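Capsular polysaccharide biosynthesis protein (Burkholderia pseudomallei, PDB 4BQN) binds coenzyme A and probably acts as an acetyltransferase in the biosynthesis of the bacterium's capsular polysaccharide. Local coordinates at residues Ile145-Arg150 / Tyr242-Asp247; Ile180-Phe185 / Arg208-Arg213; Leu234-Met239 / Gln261-Lys266. The protein carries 1 engineered substitution. All coordinates share one frame; numbering follows the deposited sequence.

Contact 1. Residues Ile145-Arg150 / Tyr242-Asp247; sequences IGASLR and YPIYRD
The chain at Tyr242-Asp247, a loop that winds into a 3-10 turn from Tyr245 on, lies against helix 142-151 most closely at Gly146, whose CA is 4.8 Å from CA of Tyr245. With no side chain there, Pro243 O comes right up to the Gly146 backbone, and the CA-H of Gly146 points almost straight at it (CA to O 3.1 Å, 162° at the hydrogen). Ile244 (phi 73°) is the middle residue of a classic gamma turn, closed by a weak bond from Tyr245 N to Pro243 O. Its CG2 packs on CA of Ala147, while CD1 extends to Ala147 CB. The Tyr245 ring, with CG anti to the backbone N, slides along the next turn: Tyr245 CD1 touches Leu149 CB at 3.5 Å, and Arg150 N and CA lie at the ring edge. One residue before the glycine, CG2 of Ile145 meets the CD2-CE2 bond of Tyr242 obliquely, CG2 to CD2 3.7 Å. Both phenols have partners beyond the two segments, Tyr242 OH with Asp122 and Tyr138, Tyr245 OH with Gly102 O. The extended Arg150 crosses Ile244 at about a right angle, and its NH1 donates to Ile244 O (3.3 Å, 142°) from above the carbonyl plane. That oxygen also takes Asp247 N, so two donors grip it. From Arg150 NH2 a water leads on to Asp247 O. Helix 300-310 packs on Ile145 and Ser148, helix 153-167 on Tyr245. The arrangement is a glycine-mediated close approach of a gamma-turn loop to a helix, away from the coenzyme A site.

Contact 2. Residues Ile180-Phe185 / Arg208-Arg213; sequences ISVTDF and REIAAR
Helix 204-217 presents Glu209, Ile210 and Arg213 to the chain at Ile180-Phe185, which enters helix 183-189 with Val182 at the N-cap position. Glu209 comes first. Its CG is anti to the backbone N, and a bend at chi2 (66°) folds the chain flat over Phe185. Glu209 CG sits almost on the ring axis, 3.6 Å from the Phe185 centroid and 3° off the normal, a CH-pi contact; the carboxylate follows over the same face, its plane only 17° from that of the ring, with Glu209 OE1 3.7 Å from Phe185 CE1. One residue on, Ile210 sends CD1 between two branched side chains, 3.8 Å from each of Ile180 CG2 and Val182 CG1. A turn after Glu209, Arg213 bends at chi2 and runs back along the helix. Arg213 NE and NH2 grip the carboxylate side-on, both bonding to Glu209 OE2, NE on its anti lone pair at 3.1 Å and NH2 from above the carboxylate plane at 2.9 Å. This i to i+4 salt bridge lies in the guanidinium plane and holds both groups in place. Val182 CG1 covers one face of the guanidinium, near its centre, and also touches the aliphatic stem at Arg213 CG (3.7 Å). Closer to the backbone, Arg213 CB rests on Ile180 CG2. NH2 reaches Phe185 CB, the ring standing almost perpendicular to the guanidinium, and NH1 is linked to Ser181 O through one water. Helix 183-189 is thus joined at its start to helix 204-217, where Ile180 also meets Cys214 and Ala217, and Val182 and Phe185 meet Leu206; Gln96 holds the entry of the shorter helix, and helix 15-24 packs on Ala211 of the longer one.

Contact 3. Residues Leu234-Met239 / Gln261-Lys266; sequences LDVTKM and QVLYKK
A beta hairpin, strands 260-262 and 265-267 joined by a type I' turn at Val262-Lys265, takes the irregular chain 234-239 along its edge through one antiparallel bridge; the side chain of Val236 is about 9 Å from bound coenzyme A. Backbone bonds come first: Lys238 and Gln261 form a hydrogen-bonded pair, Lys238 N to Gln261 O at 2.7 Å and Gln261 N back to a lone pair of Lys238 O, and at the turn Tyr264 N gives to Val236 O in the carbonyl plane. Side-chain polar bonds continue this grip. Val236 O takes a second donor, Gln261 NE2, from well above its plane, and Leu263 N points nearly straight (172°) at Thr237 OG1. Gln261 and Lys238 run side by side, extended the same way; Gln261 OE1 accepts from Lys266 NZ, and a water ties it to Lys238 NZ. Among the apolar contacts, CA of Val236 lies over one face of the Tyr264 ring, 3.6 Å from the centroid, and CB faces CE2. Val236 CG2 is pressed unusually tightly on Leu263 CA (3.5 Å). At the ring's far end the phenol OH of Tyr264 donates to Asp235 OD1 at 2.6 Å, meeting it from above the carboxylate plane.

Contact 1 is the most buried of the three, and its centre lies farthest from that of the chain; contacts 2 and 3 are partly buried and nearer to bound coenzyme A. The elements differ: loop against helix in contact 1, a helix start against a helix in contact 2, irregular chain against a hairpin in contact 3. Chemistry follows these elements. Contact 3 works mainly through direct hydrogen bonds, contact 1 has one across it, and contact 2 none, its salt bridge lying within one helix. Segments 234-239 and 242-247 nearly adjoin in the long loop before strand 260-262, so the same loop serves contacts 3 and 1, whose centres are about 21 Å apart.

Contact 1. Residues Ile145-Arg150 / Tyr242-Asp247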
# COMPACT_ATOMS: atom_id res chain seq x y z
N ILE A 145 14.48 11.14 16.60
CA ILE A 145 13.31 10.40 16.14
C ILE A 145 13.72 9.07 15.49
O ILE A 145 13.20 8.01 15.84
CB ILE A 145 12.48 11.22 15.14
CG1 ILE A 145 11.86 12.43 15.83
CG2 ILE A 145 11.42 10.33 14.48
CD1 ILE A 145 11.34 13.49 14.89
N GLY A 146 14.67 9.14 14.55
CA GLY A 146 15.15 7.94 13.87
C GLY A 146 15.78 6.93 14.82
O GLY A 146 15.62 5.72 14.65
N ALA A 147 16.49 7.42 15.84
CA ALA A 147 17.11 6.56 16.84
C ALA A 147 16.05 5.83 17.64
O ALA A 147 16.19 4.64 17.94
CB ALA A 147 18.02 7.37 17.75
N SER A 148 14.96 6.52 17.97
CA SER A 148 13.85 5.88 18.69
C SER A 148 13.21 4.78 17.85
O SER A 148 12.98 3.67 18.32
CB SER A 148 12.79 6.92 19.05
OG SER A 148 11.76 6.32 19.83
N LEU A 149 12.92 5.09 16.58
CA LEU A 149 12.36 4.10 15.68
C LEU A 149 13.29 2.90 15.53
O LEU A 149 12.83 1.75 15.47
CB LEU A 149 12.07 4.73 14.32
CG LEU A 149 11.05 5.87 14.32
CD1 LEU A 149 10.96 6.50 12.93
CD2 LEU A 149 9.68 5.39 14.79
N ARG A 150 14.60 3.15 15.47
CA ARG A 150 15.56 2.05 15.34
C ARG A 150 15.50 1.13 16.55
O ARG A 150 15.49 -0.10 16.41
CB ARG A 150 16.99 2.56 15.11
CG ARG A 150 18.02 1.45 15.13
CD ARG A 150 19.25 1.91 14.40
NE ARG A 150 20.19 0.81 14.18
CZ ARG A 150 21.17 0.84 13.28
NH1 ARG A 150 21.35 1.89 12.49
NH2 ARG A 150 21.97 -0.21 13.15
N TYR A 242 13.81 7.93 7.61
CA TYR A 242 14.42 8.89 8.54
C TYR A 242 15.89 8.53 8.83
O TYR A 242 16.29 7.37 8.72
CB TYR A 242 13.62 8.93 9.85
CG TYR A 242 12.50 9.95 9.88
CD1 TYR A 242 11.51 9.99 8.88
CD2 TYR A 242 12.38 10.83 10.95
CE1 TYR A 242 10.47 10.92 8.94
CE2 TYR A 242 11.35 11.76 11.03
CZ TYR A 242 10.40 11.80 10.02
OH TYR A 242 9.37 12.71 10.10
N PRO A 243 16.68 9.54 9.24
CA PRO A 243 18.06 9.27 9.63
C PRO A 243 18.12 8.20 10.71
O PRO A 243 17.20 8.10 11.53
CB PRO A 243 18.54 10.61 10.20
CG PRO A 243 17.64 11.64 9.62
CD PRO A 243 16.30 10.95 9.50
N ILE A 244 19.25 7.48 10.73
CA ILE A 244 19.57 6.44 11.73
C ILE A 244 18.72 5.19 11.49
O ILE A 244 19.27 4.10 11.27
CB ILE A 244 19.52 6.95 13.19
CG1 ILE A 244 20.52 8.10 13.37
CG2 ILE A 244 19.80 5.81 14.17
CD1 ILE A 244 20.59 8.67 14.76
N TYR A 245 17.40 5.35 11.48
CA TYR A 245 16.50 4.25 11.14
C TYR A 245 16.85 3.68 9.77
O TYR A 245 16.89 2.46 9.56
CB TYR A 245 15.05 4.74 11.17
CG TYR A 245 14.04 3.63 11.05
CD1 TYR A 245 13.87 2.72 12.10
CD2 TYR A 245 13.21 3.51 9.95
CE1 TYR A 245 12.93 1.71 12.04
CE2 TYR A 245 12.27 2.48 9.87
CZ TYR A 245 12.13 1.59 10.92
OH TYR A 245 11.21 0.56 10.90
N ARG A 246 17.19 4.56 8.82
CA ARG A 246 17.48 4.14 7.45
C ARG A 246 18.67 3.18 7.39
O ARG A 246 18.78 2.35 6.48
CB ARG A 246 17.73 5.37 6.56
CG ARG A 246 18.99 6.16 6.91
CD ARG A 246 19.08 7.48 6.14
NE ARG A 246 19.14 7.28 4.68
CZ ARG A 246 20.22 6.92 4.00
NH1 ARG A 246 21.38 6.71 4.62
NH2 ARG A 246 20.13 6.75 2.69
N ASP A 247 19.57 3.28 8.38
CA ASP A 247 20.78 2.46 8.37
C ASP A 247 20.52 1.01 8.80
O ASP A 247 21.43 0.18 8.74
CB ASP A 247 21.87 3.14 9.21
CG ASP A 247 22.27 4.49 8.64
OD1 ASP A 247 22.41 4.60 7.40
OD2 ASP A 247 22.42 5.45 9.42
O HOH W 1 23.49 -0.29 10.86

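Contact 2. Residues Ile180-Phe185 / Arg208-Arg213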
# COMPACT_ATOMS: atom_id res chain seq x y z
N ILE A 180 -4.27 -15.48 -1.81
CA ILE A 180 -2.92 -15.27 -2.33
C ILE A 180 -2.27 -14.15 -1.52
O ILE A 180 -2.75 -13.03 -1.54
CB ILE A 180 -2.97 -14.90 -3.82
CG1 ILE A 180 -3.60 -16.04 -4.66
CG2 ILE A 180 -1.57 -14.60 -4.34
CD1 ILE A 180 -4.26 -15.57 -5.94
N SER A 181 -1.17 -14.47 -0.82
CA SER A 181 -0.47 -13.51 0.04
C SER A 181 1.05 -13.66 -0.02
O SER A 181 1.57 -14.69 -0.45
CB SER A 181 -0.91 -13.67 1.50
OG SER A 181 -2.29 -13.43 1.66
N VAL A 182 1.74 -12.62 0.44
CA VAL A 182 3.21 -12.59 0.45
C VAL A 182 3.76 -12.12 1.80
O VAL A 182 4.85 -11.58 1.87
CB VAL A 182 3.79 -11.71 -0.68
CG1 VAL A 182 3.66 -12.39 -2.03
CG2 VAL A 182 3.13 -10.33 -0.72
N THR A 183 3.03 -12.40 2.87
CA THR A 183 3.40 -11.93 4.21
C THR A 183 4.80 -12.40 4.65
O THR A 183 5.61 -11.59 5.12
CB THR A 183 2.36 -12.34 5.26
OG1 THR A 183 1.07 -11.89 4.82
CG2 THR A 183 2.68 -11.72 6.62
N ASP A 184 5.09 -13.70 4.49
CA ASP A 184 6.38 -14.24 4.94
C ASP A 184 7.51 -13.65 4.11
O ASP A 184 8.58 -13.34 4.64
CB ASP A 184 6.38 -15.78 4.84
CG ASP A 184 5.32 -16.43 5.71
OD1 ASP A 184 5.05 -15.92 6.82
OD2 ASP A 184 4.75 -17.46 5.29
N PHE A 185 7.27 -13.48 2.82
CA PHE A 185 8.23 -12.85 1.93
C PHE A 185 8.56 -11.43 2.38
O PHE A 185 9.72 -11.04 2.45
CB PHE A 185 7.70 -12.85 0.49
CG PHE A 185 8.62 -12.20 -0.49
CD1 PHE A 185 9.71 -12.89 -1.00
CD2 PHE A 185 8.44 -10.86 -0.85
CE1 PHE A 185 10.58 -12.29 -1.89
CE2 PHE A 185 9.31 -10.24 -1.74
CZ PHE A 185 10.38 -10.96 -2.25
N ARG A 208 6.30 -8.16 -8.63
CA ARG A 208 6.66 -9.42 -9.29
C ARG A 208 6.35 -10.60 -8.39
O ARG A 208 5.83 -11.63 -8.84
CB ARG A 208 8.12 -9.45 -9.69
CG ARG A 208 8.45 -8.50 -10.83
CD ARG A 208 9.84 -8.78 -11.38
NE ARG A 208 10.91 -8.59 -10.40
CZ ARG A 208 11.59 -7.45 -10.23
NH1 ARG A 208 11.27 -6.35 -10.92
NH2 ARG A 208 12.57 -7.40 -9.34
N GLU A 209 6.67 -10.47 -7.10
CA GLU A 209 6.47 -11.59 -6.18
C GLU A 209 4.99 -11.95 -6.06
O GLU A 209 4.63 -13.14 -6.15
CB GLU A 209 7.08 -11.31 -4.80
CG GLU A 209 7.32 -12.59 -4.01
CD GLU A 209 8.38 -13.48 -4.64
OE1 GLU A 209 9.34 -12.96 -5.26
OE2 GLU A 209 8.25 -14.72 -4.54
N ILE A 210 4.12 -10.96 -5.87
CA ILE A 210 2.69 -11.26 -5.74
C ILE A 210 2.11 -11.80 -7.05
O ILE A 210 1.30 -12.73 -7.03
CB ILE A 210 1.87 -10.06 -5.17
CG1 ILE A 210 0.45 -10.46 -4.78
CG2 ILE A 210 1.83 -8.89 -6.13
CD1 ILE A 210 0.40 -11.39 -3.61
N ALA A 211 2.55 -11.25 -8.19
CA ALA A 211 2.12 -11.78 -9.49
C ALA A 211 2.54 -13.25 -9.63
O ALA A 211 1.77 -14.08 -10.12
CB ALA A 211 2.69 -10.94 -10.62
N ALA A 212 3.76 -13.59 -9.20
CA ALA A 212 4.21 -14.98 -9.20
C ALA A 212 3.28 -15.86 -8.37
O ALA A 212 2.92 -16.97 -8.80
CB ALA A 212 5.64 -15.08 -8.72
N ARG A 213 2.88 -15.40 -7.18
CA ARG A 213 2.00 -16.20 -6.33
C ARG A 213 0.63 -16.38 -6.98
O ARG A 213 0.01 -17.43 -6.82
CB ARG A 213 1.88 -15.65 -4.91
CG ARG A 213 3.19 -15.31 -4.20
CD ARG A 213 4.26 -16.40 -4.29
NE ARG A 213 5.52 -15.92 -3.71
CZ ARG A 213 5.81 -15.88 -2.41
NH1 ARG A 213 4.92 -16.31 -1.49
NH2 ARG A 213 6.99 -15.41 -2.01
O HOH W 2 2.25 -17.31 -1.26

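Contact 3. Residues Leu234-Met239 / Gln261-Lys266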
# COMPACT_ATOMS: atom_id res chain seq x y z
N LEU A 234 3.96 1.36 -9.53
CA LEU A 234 3.54 2.20 -8.42
C LEU A 234 4.69 3.06 -7.89
O LEU A 234 4.87 3.20 -6.68
CB LEU A 234 2.92 1.35 -7.31
CG LEU A 234 1.67 0.59 -7.76
CD1 LEU A 234 1.22 -0.34 -6.66
CD2 LEU A 234 0.53 1.53 -8.13
N ASP A 235 5.45 3.64 -8.81
CA ASP A 235 6.65 4.40 -8.45
C ASP A 235 6.46 5.92 -8.42
O ASP A 235 7.44 6.65 -8.31
CB ASP A 235 7.80 4.05 -9.41
CG ASP A 235 7.58 4.58 -10.81
OD1 ASP A 235 6.42 4.76 -11.22
OD2 ASP A 235 8.59 4.81 -11.51
N VAL A 236 5.21 6.38 -8.48
CA VAL A 236 4.92 7.82 -8.51
C VAL A 236 5.55 8.58 -7.33
O VAL A 236 6.15 9.66 -7.52
CB VAL A 236 3.38 8.09 -8.58
CG1 VAL A 236 2.59 7.40 -7.47
CG2 VAL A 236 3.09 9.59 -8.56
N THR A 237 5.44 8.01 -6.13
CA THR A 237 5.83 8.68 -4.91
C THR A 237 6.74 7.78 -4.09
O THR A 237 6.47 6.59 -3.92
CB THR A 237 4.58 9.13 -4.14
OG1 THR A 237 3.97 10.19 -4.88
CG2 THR A 237 4.88 9.59 -2.72
N LYS A 238 7.83 8.35 -3.59
CA LYS A 238 8.85 7.56 -2.90
C LYS A 238 9.17 8.24 -1.59
O LYS A 238 9.80 9.30 -1.57
CB LYS A 238 10.10 7.38 -3.77
CG LYS A 238 9.82 6.71 -5.12
CD LYS A 238 11.05 6.54 -6.00
CE LYS A 238 10.67 5.84 -7.31
NZ LYS A 238 11.79 5.75 -8.28
N MET A 239 8.68 7.66 -0.50
CA MET A 239 8.94 8.19 0.83
C MET A 239 10.39 7.94 1.23
O MET A 239 10.96 6.90 0.88
CB MET A 239 7.99 7.60 1.86
CG MET A 239 6.53 8.03 1.70
SD MET A 239 6.30 9.78 2.07
CE MET A 239 5.72 10.43 0.52
N GLN A 261 10.43 11.67 -3.39
CA GLN A 261 9.79 11.89 -4.68
C GLN A 261 8.30 11.95 -4.43
O GLN A 261 7.73 11.06 -3.78
CB GLN A 261 10.13 10.79 -5.67
CG GLN A 261 9.43 10.92 -7.02
CD GLN A 261 9.95 9.94 -8.03
OE1 GLN A 261 11.12 9.98 -8.40
NE2 GLN A 261 9.08 9.04 -8.50
N VAL A 262 7.65 12.99 -4.92
CA VAL A 262 6.21 13.14 -4.77
C VAL A 262 5.63 13.50 -6.13
O VAL A 262 6.04 14.49 -6.76
CB VAL A 262 5.85 14.18 -3.67
CG1 VAL A 262 5.96 13.55 -2.29
CG2 VAL A 262 6.73 15.42 -3.77
N LEU A 263 4.68 12.69 -6.60
CA LEU A 263 4.07 12.88 -7.93
C LEU A 263 5.16 13.06 -9.01
O LEU A 263 5.09 13.97 -9.84
CB LEU A 263 3.07 14.05 -7.92
CG LEU A 263 1.99 14.01 -6.83
CD1 LEU A 263 1.15 15.28 -6.84
CD2 LEU A 263 1.12 12.76 -6.95
N TYR A 264 6.16 12.19 -8.96
CA TYR A 264 7.28 12.14 -9.91
C TYR A 264 8.25 13.32 -9.86
O TYR A 264 9.11 13.45 -10.72
CB TYR A 264 6.80 11.90 -11.36
CG TYR A 264 6.28 10.50 -11.58
CD1 TYR A 264 7.15 9.40 -11.60
CD2 TYR A 264 4.92 10.26 -11.74
CE1 TYR A 264 6.69 8.11 -11.79
CE2 TYR A 264 4.43 8.97 -11.94
CZ TYR A 264 5.32 7.90 -11.96
OH TYR A 264 4.83 6.63 -12.15
N LYS A 265 8.10 14.17 -8.84
CA LYS A 265 9.01 15.30 -8.64
C LYS A 265 9.86 15.10 -7.39
O LYS A 265 9.37 14.63 -6.37
CB LYS A 265 8.22 16.61 -8.50
CG LYS A 265 7.23 16.90 -9.63
CD LYS A 265 7.91 16.99 -10.99
CE LYS A 265 6.89 17.22 -12.10
NZ LYS A 265 7.46 16.97 -13.45
N LYS A 266 11.13 15.46 -7.47
CA LYS A 266 12.01 15.36 -6.31
C LYS A 266 11.83 16.57 -5.40
O LYS A 266 11.67 17.70 -5.86
CB LYS A 266 13.47 15.19 -6.73
CG LYS A 266 13.77 13.94 -7.56
CD LYS A 266 13.46 12.65 -6.80
CE LYS A 266 14.06 11.43 -7.49
NZ LYS A 266 13.48 11.15 -8.84
O HOH W 3 10.09 7.09 -10.41
O HOH W 4 2.69 5.16 -10.14
O HOH W 5 12.94 8.05 -8.87